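Long-range contacts in cell division control protein 73 (Saccharomyces cerevisiae, PDB 3V46), which serves in the PAF1 complex during transcription initiation and elongation by RNA polymerase II, here represented by its C-terminal Ras-like domain, which promotes association with chromatin: residues P15-P20 with V88-T93; N52-I57 with R69-D74. One frame throughout, in Å; residues are numbered along the deposited sequence.

Both contacts belong to one mixed sheet, that of the Ras-like C-terminal domain, which does not bind GTP. Contact 1 pairs the central strand 16-18 with 88-92; contact 2 is the hairpin between 54-59 and 68-73, with 54-59 the outermost strand of the chain at that side. Their centres lie about 9 Å apart because strand 68-73 is also the other neighbour of 16-18. Two probable backbone hydrogen bonds join them, Ile17 N to Ile71 O and Ile19 N to Val73 O, both 2.9 Å. Along the sequence the hairpin is nested within the loop that contact 1 closes, and strand 88-92 is the next strand after it.

Contact 1 of 2, residues P15-P20 with V88-T93; sequences PIILIP and VVAIFT
Phe92 lays its ring obliquely against Ile19 and Ile17, with Ile19 CD1 3.7 Å from its CD2 and Ile17 CG2 3.9 Å from its CE1. This is the parallel pairing of two central strands in the Ras-like sheet. Ile19 is modelled in two conformers; in the one described, CG1 is anti to the backbone N (chi1 -172°) and also comes near Phe92 CB. Beyond the segments the ring meets that of Phe120, their planes nearly parallel. An alanine in place of Phe92 would probably open a gap beside Ile19 CD1 and Ile17 CG2 and leave Phe120 without its ring partner. On the same face, Ile17 and Ala90 pack against Leu160 of helix 149-166. The other face carries Ile16, Leu18, Val88 and Ile91: Leu18 crosses Val88 at about a right angle, CG to CG1 4.0 Å, yet runs side by side with Ile91. Between Ile16 and Ile17 the register slips by one residue, a beta bulge at Val89, whose CG1 reaches Pro15 CB. Three backbone bonds hold the strands together: Val89 N to Ile16 O, Leu18 N to Ala90 O, and Phe92 N to Leu18 O. The last is 2.9 Å long, with its donor almost in line with the Leu18 C=O.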
loop_
_atom_site.group_PDB
_atom_site.type_symbol
_atom_site.label_atom_id
_atom_site.label_comp_id
_atom_site.label_asym_id
_atom_site.label_seq_id
_atom_site.Cartn_x
_atom_site.Cartn_y
_atom_site.Cartn_z
ATOM N N PRO A 15 -1.651 -12.052 3.748
ATOM C CA PRO A 15 -0.901 -10.835 4.063
ATOM C C PRO A 15 -1.781 -9.583 4.029
ATOM O O PRO A 15 -2.831 -9.533 3.372
ATOM C CB PRO A 15 0.162 -10.786 2.961
ATOM C CG PRO A 15 -0.420 -11.566 1.838
ATOM C CD PRO A 15 -1.257 -12.635 2.458
ATOM N N ILE A 16 -1.318 -8.555 4.727
ATOM C CA ILE A 16 -2.082 -7.339 4.911
ATOM C C ILE A 16 -1.341 -6.136 4.342
ATOM O O ILE A 16 -0.126 -6.002 4.509
ATOM C CB ILE A 16 -2.347 -7.101 6.405
ATOM C CG1 ILE A 16 -3.120 -8.293 6.990
ATOM C CG2 ILE A 16 -3.102 -5.811 6.618
ATOM C CD1 ILE A 16 -3.208 -8.312 8.509
ATOM N N ILE A 17 -2.086 -5.268 3.662
ATOM C CA ILE A 17 -1.582 -3.990 3.187
ATOM C C ILE A 17 -2.347 -2.900 3.913
ATOM O O ILE A 17 -3.576 -2.907 3.938
ATOM C CB ILE A 17 -1.775 -3.827 1.668
ATOM C CG1 ILE A 17 -1.006 -4.913 0.904
ATOM C CG2 ILE A 17 -1.285 -2.450 1.221
ATOM C CD1 ILE A 17 -1.199 -4.906 -0.632
ATOM N N LEU A 18 -1.631 -1.971 4.529
ATOM C CA LEU A 18 -2.281 -0.859 5.218
ATOM C C LEU A 18 -2.310 0.355 4.310
ATOM O O LEU A 18 -1.276 0.785 3.820
ATOM C CB LEU A 18 -1.529 -0.494 6.487
ATOM C CG LEU A 18 -1.327 -1.594 7.510
ATOM C CD1 LEU A 18 -0.618 -1.031 8.735
ATOM C CD2 LEU A 18 -2.660 -2.178 7.883
ATOM N N ILE A 19 -3.500 0.914 4.123
ATOM C CA ILE A 19 -3.684 2.102 3.304
ATOM C C ILE A 19 -4.670 3.041 3.996
ATOM O O ILE A 19 -5.804 3.228 3.541
ATOM C CB ILE A 19 -4.121 1.739 1.864
ATOM C CG1 ILE A 19 -4.122 2.987 0.973
ATOM C CG2 ILE A 19 -5.483 1.028 1.860
ATOM C CD1 ILE A 19 -4.225 2.689 -0.499
ATOM N N PRO A 20 -4.253 3.620 5.118
ATOM C CA PRO A 20 -5.099 4.687 5.656
ATOM C C PRO A 20 -5.037 5.886 4.719
ATOM O O PRO A 20 -4.131 5.970 3.887
ATOM C CB PRO A 20 -4.424 5.029 6.968
ATOM C CG PRO A 20 -2.974 4.814 6.678
ATOM C CD PRO A 20 -2.961 3.548 5.813
ATOM N N VAL A 88 1.642 -7.793 8.117
ATOM C CA VAL A 88 1.647 -6.563 7.329
ATOM C C VAL A 88 2.875 -6.568 6.423
ATOM O O VAL A 88 4.009 -6.618 6.903
ATOM C CB VAL A 88 1.631 -5.318 8.240
ATOM C CG1 VAL A 88 1.813 -4.038 7.433
ATOM C CG2 VAL A 88 0.331 -5.252 9.024
ATOM N N VAL A 89 2.637 -6.543 5.114
ATOM C CA VAL A 89 3.709 -6.666 4.121
ATOM C C VAL A 89 3.959 -5.368 3.360
ATOM O O VAL A 89 5.005 -5.204 2.737
ATOM C CB VAL A 89 3.437 -7.806 3.109
ATOM C CG1 VAL A 89 3.379 -9.149 3.819
ATOM C CG2 VAL A 89 2.160 -7.561 2.329
ATOM N N ALA A 90 3.008 -4.437 3.404
ATOM C CA ALA A 90 3.187 -3.140 2.759
ATOM C C ALA A 90 2.337 -2.108 3.453
ATOM O O ALA A 90 1.232 -2.406 3.925
ATOM C CB ALA A 90 2.830 -3.218 1.280
ATOM N N ILE A 91 2.864 -0.887 3.490
ATOM C CA ILE A 91 2.199 0.251 4.095
ATOM C C ILE A 91 2.270 1.416 3.122
ATOM O O ILE A 91 3.363 1.843 2.726
ATOM C CB ILE A 91 2.862 0.631 5.434
ATOM C CG1 ILE A 91 2.768 -0.552 6.425
ATOM C CG2 ILE A 91 2.210 1.880 6.031
ATOM C CD1 ILE A 91 3.518 -0.350 7.701
ATOM N N PHE A 92 1.102 1.910 2.711
ATOM C CA PHE A 92 1.022 3.138 1.949
ATOM C C PHE A 92 0.962 4.284 2.935
ATOM O O PHE A 92 0.170 4.249 3.882
ATOM C CB PHE A 92 -0.226 3.161 1.063
ATOM C CG PHE A 92 -0.166 2.239 -0.123
ATOM C CD1 PHE A 92 0.377 0.975 -0.026
ATOM C CD2 PHE A 92 -0.671 2.633 -1.335
ATOM C CE1 PHE A 92 0.414 0.130 -1.130
ATOM C CE2 PHE A 92 -0.640 1.788 -2.432
ATOM C CZ PHE A 92 -0.112 0.540 -2.326
ATOM N N THR A 93 1.770 5.316 2.706
ATOM C CA THR A 93 1.862 6.421 3.650
ATOM C C THR A 93 1.193 7.691 3.147
ATOM O O THR A 93 1.208 8.002 1.954
ATOM C CB THR A 93 3.326 6.759 3.972
ATOM O OG1 THR A 93 4.005 7.119 2.764
ATOM C CG2 THR A 93 4.023 5.582 4.599
#

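Contact 2 of 2, residues N52-I57 with R69-D74; sequences NGLVNI and RFIIVD
Val55 and Ile72 form a hydrogen-bonded antiparallel pair: Val55 N gives to Ile72 O and Ile72 N to Val55 O, each 2.9 Å. Ile57 and Phe70 repeat the exchange less evenly, Phe70 N to Ile57 O at 2.8 Å but Ile57 N to Phe70 O at 3.2 Å. Phe70 O has a second donor in a water, which also donates to Asn56 OD1 at 2.8 Å and so ties that amide to the opposite strand. At the other end Asp74 N donates to Gly53 O, while Leu54 N makes a weak bond back to Asn52 OD1. Gly53 has positive phi, and a CB there would run into Asp74 OD1. The charged end of Arg69 turns away to a salt bridge with Glu58. On one face Leu54 CD2 sits against both Ile71 CG2 and Val73 CG1, 3.2 Å from each, closer than carbons normally pack; chi1 (171°) puts its CG near Val73 CG1, and chi2 (-69°) then places the CD methyls. On the other, Ile57 CD1 meets Ile72 CD1 at 3.5 Å, with Ile57 also touching Trp157 and Leu37 of the flanking helices. The pairing is that of a beta hairpin, whose strands 54-59 and 68-73 match the edge antiparallel pair, beta2-beta3, of the Ras fold.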
loop_
_atom_site.group_PDB
_atom_site.type_symbol
_atom_site.label_atom_id
_atom_site.label_comp_id
_atom_site.label_asym_id
_atom_site.label_seq_id
_atom_site.Cartn_x
_atom_site.Cartn_y
_atom_site.Cartn_z
ATOM N N ASN A 52 -16.667 -0.492 5.496
ATOM C CA ASN A 52 -15.853 -1.177 6.501
ATOM C C ASN A 52 -14.342 -0.932 6.347
ATOM O O ASN A 52 -13.537 -1.416 7.140
ATOM C CB ASN A 52 -16.134 -2.681 6.479
ATOM C CG ASN A 52 -15.907 -3.309 5.108
ATOM O OD1 ASN A 52 -15.585 -2.627 4.131
ATOM N ND2 ASN A 52 -16.070 -4.630 5.038
ATOM N N GLY A 53 -13.964 -0.188 5.323
ATOM C CA GLY A 53 -12.562 0.145 5.109
ATOM C C GLY A 53 -11.697 -1.025 4.684
ATOM O O GLY A 53 -10.478 -0.979 4.812
ATOM N N LEU A 54 -12.319 -2.076 4.171
ATOM C CA LEU A 54 -11.600 -3.287 3.829
ATOM C C LEU A 54 -11.903 -3.706 2.404
ATOM O O LEU A 54 -13.073 -3.788 2.004
ATOM C CB LEU A 54 -12.003 -4.416 4.790
ATOM C CG LEU A 54 -11.514 -5.841 4.490
ATOM C CD1 LEU A 54 -12.165 -6.437 3.250
ATOM C CD2 LEU A 54 -10.027 -5.878 4.363
ATOM N N VAL A 55 -10.852 -3.980 1.640
ATOM C CA VAL A 55 -11.006 -4.638 0.359
ATOM C C VAL A 55 -10.072 -5.828 0.234
ATOM O O VAL A 55 -9.046 -5.920 0.897
ATOM C CB VAL A 55 -10.803 -3.696 -0.831
ATOM C CG1 VAL A 55 -11.762 -2.524 -0.745
ATOM C CG2 VAL A 55 -9.387 -3.222 -0.895
ATOM N N ASN A 56 -10.466 -6.769 -0.605
ATOM C CA ASN A 56 -9.663 -7.938 -0.858
ATOM C C ASN A 56 -9.217 -7.946 -2.305
ATOM O O ASN A 56 -9.982 -7.579 -3.196
ATOM C CB ASN A 56 -10.482 -9.195 -0.571
ATOM C CG ASN A 56 -10.973 -9.247 0.852
ATOM O OD1 ASN A 56 -10.246 -9.656 1.756
ATOM N ND2 ASN A 56 -12.208 -8.813 1.065
ATOM N N ILE A 57 -7.976 -8.363 -2.531
ATOM C CA ILE A 57 -7.441 -8.524 -3.872
ATOM C C ILE A 57 -6.649 -9.817 -3.922
ATOM O O ILE A 57 -5.786 -10.055 -3.075
ATOM C CB ILE A 57 -6.511 -7.343 -4.263
ATOM C CG1 ILE A 57 -7.309 -6.045 -4.413
ATOM C CG2 ILE A 57 -5.785 -7.638 -5.569
ATOM C CD1 ILE A 57 -6.453 -4.847 -4.843
ATOM N N ARG A 69 -3.850 -13.850 -1.482
ATOM C CA ARG A 69 -5.002 -13.011 -1.215
ATOM C C ARG A 69 -4.599 -11.976 -0.194
ATOM O O ARG A 69 -4.189 -12.310 0.919
ATOM C CB ARG A 69 -6.170 -13.832 -0.679
ATOM C CG ARG A 69 -6.738 -14.845 -1.667
ATOM C CD ARG A 69 -7.955 -15.559 -1.090
ATOM N NE ARG A 69 -8.464 -16.567 -2.011
ATOM C CZ ARG A 69 -9.429 -17.434 -1.716
ATOM N NH1 ARG A 69 -9.990 -17.421 -0.516
ATOM N NH2 ARG A 69 -9.828 -18.320 -2.622
ATOM N N PHE A 70 -4.684 -10.717 -0.597
ATOM C CA PHE A 70 -4.388 -9.594 0.277
ATOM C C PHE A 70 -5.614 -9.046 0.966
ATOM O O PHE A 70 -6.678 -8.912 0.366
ATOM C CB PHE A 70 -3.736 -8.456 -0.516
ATOM C CG PHE A 70 -2.415 -8.818 -1.109
ATOM C CD1 PHE A 70 -1.246 -8.667 -0.379
ATOM C CD2 PHE A 70 -2.334 -9.312 -2.405
ATOM C CE1 PHE A 70 -0.018 -9.006 -0.924
ATOM C CE2 PHE A 70 -1.113 -9.647 -2.951
ATOM C CZ PHE A 70 0.045 -9.496 -2.211
ATOM N N ILE A 71 -5.438 -8.718 2.236
ATOM C CA ILE A 71 -6.403 -7.935 2.981
ATOM C C ILE A 71 -5.872 -6.511 2.993
ATOM O O ILE A 71 -4.771 -6.265 3.469
ATOM C CB ILE A 71 -6.515 -8.463 4.412
ATOM C CG1 ILE A 71 -7.009 -9.918 4.391
ATOM C CG2 ILE A 71 -7.445 -7.592 5.234
ATOM C CD1 ILE A 71 -6.837 -10.621 5.705
ATOM N N ILE A 72 -6.648 -5.578 2.461
ATOM C CA ILE A 72 -6.211 -4.189 2.316
ATOM C C ILE A 72 -7.147 -3.333 3.150
ATOM O O ILE A 72 -8.347 -3.300 2.911
ATOM C CB ILE A 72 -6.249 -3.755 0.847
ATOM C CG1 ILE A 72 -5.430 -4.737 -0.000
ATOM C CG2 ILE A 72 -5.733 -2.315 0.703
ATOM C CD1 ILE A 72 -5.423 -4.447 -1.480
ATOM N N VAL A 73 -6.605 -2.686 4.169
ATOM C CA VAL A 73 -7.436 -2.007 5.146
ATOM C C VAL A 73 -6.980 -0.590 5.379
ATOM O O VAL A 73 -5.784 -0.307 5.331
ATOM C CB VAL A 73 -7.473 -2.756 6.493
ATOM C CG1 VAL A 73 -8.320 -3.996 6.377
ATOM C CG2 VAL A 73 -6.069 -3.105 6.984
ATOM N N ASP A 74 -7.936 0.288 5.688
ATOM C CA ASP A 74 -7.640 1.702 5.943
ATOM C C ASP A 74 -7.588 2.037 7.425
ATOM O O ASP A 74 -7.551 3.204 7.799
ATOM C CB ASP A 74 -8.626 2.628 5.213
ATOM C CG ASP A 74 -10.032 2.634 5.817
ATOM O OD1 ASP A 74 -10.284 1.951 6.822
ATOM O OD2 ASP A 74 -10.901 3.355 5.276
HETATM O O HOH W 1 -8.421 -11.312 0.473
#